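Local coordinates for envelope protein (PDB 7DDA) that forms part of the white spot syndrome virus envelope and, through sulphate-binding sites in its C-terminal domain, probably binds heparin, at residues Gly101-Lys106 against Asn143-Tyr148. Residues are numbered along the deposited sequence; the frame is centred on the assembly and turned at random.
Sequences GLRNKK and NEEGKY. With SO4 (sulfate ion), chain B.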
ATOM      1  N   GLY A 101       9.627   8.509  14.922  1.00 20.97           N
ATOM      2  CA  GLY A 101      10.149   7.371  15.660  1.00 15.75           C
ATOM      3  C   GLY A 101       9.031   6.423  16.046  1.00 19.59           C
ATOM      4  O   GLY A 101       7.931   6.856  16.392  1.00 23.22           O
ATOM      5  N   LEU A 102       9.316   5.125  15.981  1.00 18.71           N
ATOM      6  CA  LEU A 102       8.437   4.094  16.518  1.00 20.43           C
ATOM      7  C   LEU A 102       9.194   3.346  17.611  1.00 21.79           C
ATOM      8  O   LEU A 102      10.255   2.763  17.350  1.00 21.72           O
ATOM      9  CB  LEU A 102       7.975   3.127  15.415  1.00 20.09           C
ATOM     10  CG  LEU A 102       7.068   1.948  15.811  1.00 25.27           C
ATOM     11  CD1 LEU A 102       6.087   1.577  14.693  1.00 24.59           C
ATOM     12  CD2 LEU A 102       7.874   0.720  16.221  1.00 22.54           C
ATOM     13  N   ARG A 103       8.647   3.340  18.820  1.00 21.13           N
ATOM     14  CA  ARG A 103       9.247   2.606  19.926  1.00 23.56           C
ATOM     15  C   ARG A 103       8.491   1.314  20.208  1.00 26.04           C
ATOM     16  O   ARG A 103       7.262   1.320  20.380  1.00 24.31           O
ATOM     17  CB  ARG A 103       9.301   3.452  21.196  1.00 23.21           C
ATOM     18  CG  ARG A 103      10.351   2.942  22.176  1.00 24.03           C
ATOM     19  CD  ARG A 103      10.398   3.785  23.446  1.00 20.09           C
ATOM     20  NE  ARG A 103      10.717   5.185  23.183  1.00 16.59           N
ATOM     21  CZ  ARG A 103      11.931   5.648  22.878  1.00 20.17           C
ATOM     22  NH1 ARG A 103      12.973   4.826  22.803  1.00 21.54           N
ATOM     23  NH2 ARG A 103      12.109   6.943  22.644  1.00 19.57           N
ATOM     24  N   ASN A 104       9.239   0.214  20.264  1.00 27.91           N
ATOM     25  CA  ASN A 104       8.707  -1.067  20.700  1.00 28.79           C
ATOM     26  C   ASN A 104       8.403  -0.995  22.196  1.00 30.32           C
ATOM     27  O   ASN A 104       9.297  -0.756  23.012  1.00 32.74           O
ATOM     28  CB  ASN A 104       9.715  -2.173  20.376  1.00 27.13           C
ATOM     29  CG  ASN A 104       9.273  -3.565  20.857  1.00 31.51           C
ATOM     30  OD1 ASN A 104       8.169  -3.758  21.389  1.00 26.06           O
ATOM     31  ND2 ASN A 104      10.146  -4.545  20.654  1.00 27.67           N
ATOM     32  N   LYS A 105       7.135  -1.167  22.555  1.00 28.79           N
ATOM     33  CA  LYS A 105       6.712  -1.160  23.949  1.00 30.23           C
ATOM     34  C   LYS A 105       6.210  -2.522  24.413  1.00 36.59           C
ATOM     35  O   LYS A 105       5.537  -2.608  25.440  1.00 36.61           O
ATOM     36  CB  LYS A 105       5.627  -0.110  24.161  1.00 33.15           C
ATOM     37  CG  LYS A 105       6.073   1.280  23.804  1.00 32.00           C
ATOM     38  CD  LYS A 105       7.031   1.784  24.845  1.00 29.10           C
ATOM     39  CE  LYS A 105       6.339   2.772  25.728  1.00 28.00           C
ATOM     40  NZ  LYS A 105       7.213   3.200  26.842  1.00 35.48           N
ATOM     41  N   LYS A 106       6.514  -3.588  23.674  1.00 38.37           N
ATOM     42  CA  LYS A 106       6.011  -4.922  23.983  1.00 36.94           C
ATOM     43  C   LYS A 106       7.017  -5.644  24.868  1.00 35.64           C
ATOM     44  O   LYS A 106       8.095  -6.038  24.400  1.00 35.93           O
ATOM     45  CB  LYS A 106       5.767  -5.719  22.708  1.00 38.08           C
ATOM     46  CG  LYS A 106       4.451  -5.466  22.071  1.00 38.59           C
ATOM     47  CD  LYS A 106       4.228  -6.433  20.935  1.00 41.47           C
ATOM     48  CE  LYS A 106       3.654  -7.732  21.461  1.00 42.54           C
ATOM     49  NZ  LYS A 106       2.451  -7.473  22.291  1.00 47.63           N
ATOM     50  N   ASN A 143      11.665  -1.088  24.191  1.00 27.40           N
ATOM     51  CA  ASN A 143      11.958   0.312  24.485  1.00 28.56           C
ATOM     52  C   ASN A 143      13.019   0.898  23.564  1.00 24.37           C
ATOM     53  O   ASN A 143      13.412   2.060  23.742  1.00 21.84           O
ATOM     54  CB  ASN A 143      12.348   0.518  25.951  1.00 24.87           C
ATOM     55  CG  ASN A 143      11.149   0.408  26.864  1.00 33.25           C
ATOM     56  OD1 ASN A 143      10.100   1.010  26.593  1.00 33.94           O
ATOM     57  ND2 ASN A 143      11.271  -0.387  27.923  1.00 26.52           N
ATOM     58  N   GLU A 144      13.481   0.151  22.574  1.00 20.81           N
ATOM     59  CA  GLU A 144      14.285   0.744  21.525  1.00 21.91           C
ATOM     60  C   GLU A 144      13.375   1.339  20.442  1.00 23.31           C
ATOM     61  O   GLU A 144      12.238   0.905  20.253  1.00 23.68           O
ATOM     62  CB  GLU A 144      15.226  -0.300  20.948  1.00 20.61           C
ATOM     63  CG  GLU A 144      16.103   0.249  19.871  1.00 26.48           C
ATOM     64  CD  GLU A 144      17.002  -0.796  19.291  1.00 33.02           C
ATOM     65  OE1 GLU A 144      16.908  -1.968  19.751  1.00 31.93           O
ATOM     66  OE2 GLU A 144      17.786  -0.435  18.378  1.00 27.64           O
ATOM     67  N   GLU A 145      13.859   2.379  19.768  1.00 23.06           N
ATOM     68  CA  GLU A 145      13.096   3.046  18.721  1.00 21.78           C
ATOM     69  C   GLU A 145      13.696   2.759  17.351  1.00 21.49           C
ATOM     70  O   GLU A 145      14.911   2.564  17.208  1.00 19.00           O
ATOM     71  CB  GLU A 145      13.047   4.567  18.923  1.00 19.74           C
ATOM     72  CG  GLU A 145      14.371   5.250  18.610  1.00 19.66           C
ATOM     73  CD  GLU A 145      14.342   6.774  18.748  1.00 22.96           C
ATOM     74  OE1 GLU A 145      13.247   7.356  18.960  1.00 21.27           O
ATOM     75  OE2 GLU A 145      15.440   7.383  18.654  1.00 21.40           O
ATOM     76  N   GLY A 146      12.814   2.717  16.355  1.00 20.75           N
ATOM     77  CA  GLY A 146      13.195   2.841  14.956  1.00 15.85           C
ATOM     78  C   GLY A 146      12.817   4.224  14.444  1.00 16.65           C
ATOM     79  O   GLY A 146      11.726   4.728  14.731  1.00 16.69           O
ATOM     80  N   LYS A 147      13.728   4.837  13.698  1.00 15.71           N
ATOM     81  CA  LYS A 147      13.516   6.172  13.148  1.00 16.33           C
ATOM     82  C   LYS A 147      13.271   6.082  11.646  1.00 18.60           C
ATOM     83  O   LYS A 147      14.030   5.420  10.927  1.00 18.16           O
ATOM     84  CB  LYS A 147      14.711   7.085  13.439  1.00 13.72           C
ATOM     85  CG  LYS A 147      14.964   7.262  14.929  1.00 16.42           C
ATOM     86  CD  LYS A 147      15.898   8.427  15.252  1.00 18.56           C
ATOM     87  CE  LYS A 147      17.261   8.282  14.593  1.00 13.99           C
ATOM     88  NZ  LYS A 147      18.034   7.114  15.045  1.00 13.69           N
ATOM     89  N   TYR A 148      12.232   6.780  11.174  1.00 18.17           N
ATOM     90  CA  TYR A 148      11.814   6.741   9.776  1.00 16.07           C
ATOM     91  C   TYR A 148      11.654   8.163   9.257  1.00 18.01           C
ATOM     92  O   TYR A 148      10.819   8.921   9.757  1.00 21.12           O
ATOM     93  CB  TYR A 148      10.530   5.918   9.648  1.00 15.85           C
ATOM     94  CG  TYR A 148      10.826   4.523  10.172  1.00 19.13           C
ATOM     95  CD1 TYR A 148      11.555   3.619   9.403  1.00 20.24           C
ATOM     96  CD2 TYR A 148      10.475   4.149  11.461  1.00 18.56           C
ATOM     97  CE1 TYR A 148      11.892   2.376   9.884  1.00 20.05           C
ATOM     98  CE2 TYR A 148      10.813   2.889  11.956  1.00 19.78           C
ATOM     99  CZ  TYR A 148      11.520   2.017  11.161  1.00 20.43           C
ATOM    100  OH  TYR A 148      11.851   0.770  11.631  1.00 25.87           O
TER
HETATM  101  S   SO4 B 301      16.988   4.120  14.041  0.52 10.77           S
HETATM  102  O1  SO4 B 301      18.151   3.392  13.521  0.52 24.49           O
HETATM  103  O2  SO4 B 301      16.100   3.205  14.700  0.52 17.01           O
HETATM  104  O3  SO4 B 301      16.320   4.681  12.878  0.52 24.41           O
HETATM  105  O4  SO4 B 301      17.419   5.177  14.916  0.52 11.60           O
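Gly101 lies across from Lys147 in a non-hydrogen-bonded antiparallel pair, and its CA sits 3.2 Å from Gly146 O in a CA-H...O contact. That same carbonyl accepts the N-H of Leu102, while Gly146 N returns a bond to Leu102 O, so Leu102 and Gly146 form the hydrogen-bonded pair. The Leu102 side chain lies on the face shared with Tyr148, its CB 4.5 Å from CE2 at the ring edge; Phe165 and Leu167 of strand 160-170 pack against the leucine there.

Arg103 emerges on the other face, with Glu145. Its CG stands anti to the backbone N (chi1 -159°), 3.4 Å from Glu144 O, and the chain runs on over the carbonyl of Asn143 before it bends. NH1 donates to Asn143 O at 3.0 Å; the oxygen lies in the guanidinium plane, although the donor stands above the carbonyl plane. Glu145 CB covers one guanidinium face, and Glu145 OE1 is 3.9 Å from Arg103 NH2, a long salt bridge in which no N-H points at the oxygen. OE1 instead has a hydrogen bond with Tyr83 OH.

At Asn104 the strand ends, yet the backbone pairing goes on: Asn104 N donates to Glu144 O, and Asn104 O accepts from Asn143 N at 2.7 Å. Asn104 OD1 accepts from Lys106 N, forming an Asx turn, and Asn104 ND2 donates to Tyr109 O and Ile140 O. Lys105 reaches back only loosely, with CD 3.6 Å from Asn143 OD1.

On strand 145-153, Lys147 N donates to a sulfate O3 at 2.7 Å, and Asn136 ND2 also binds this ion. Two central strands of a four-stranded antiparallel sheet thus join beside a bound sulfate, consistent with a heparin-binding surface on this C-terminal, all-beta domain.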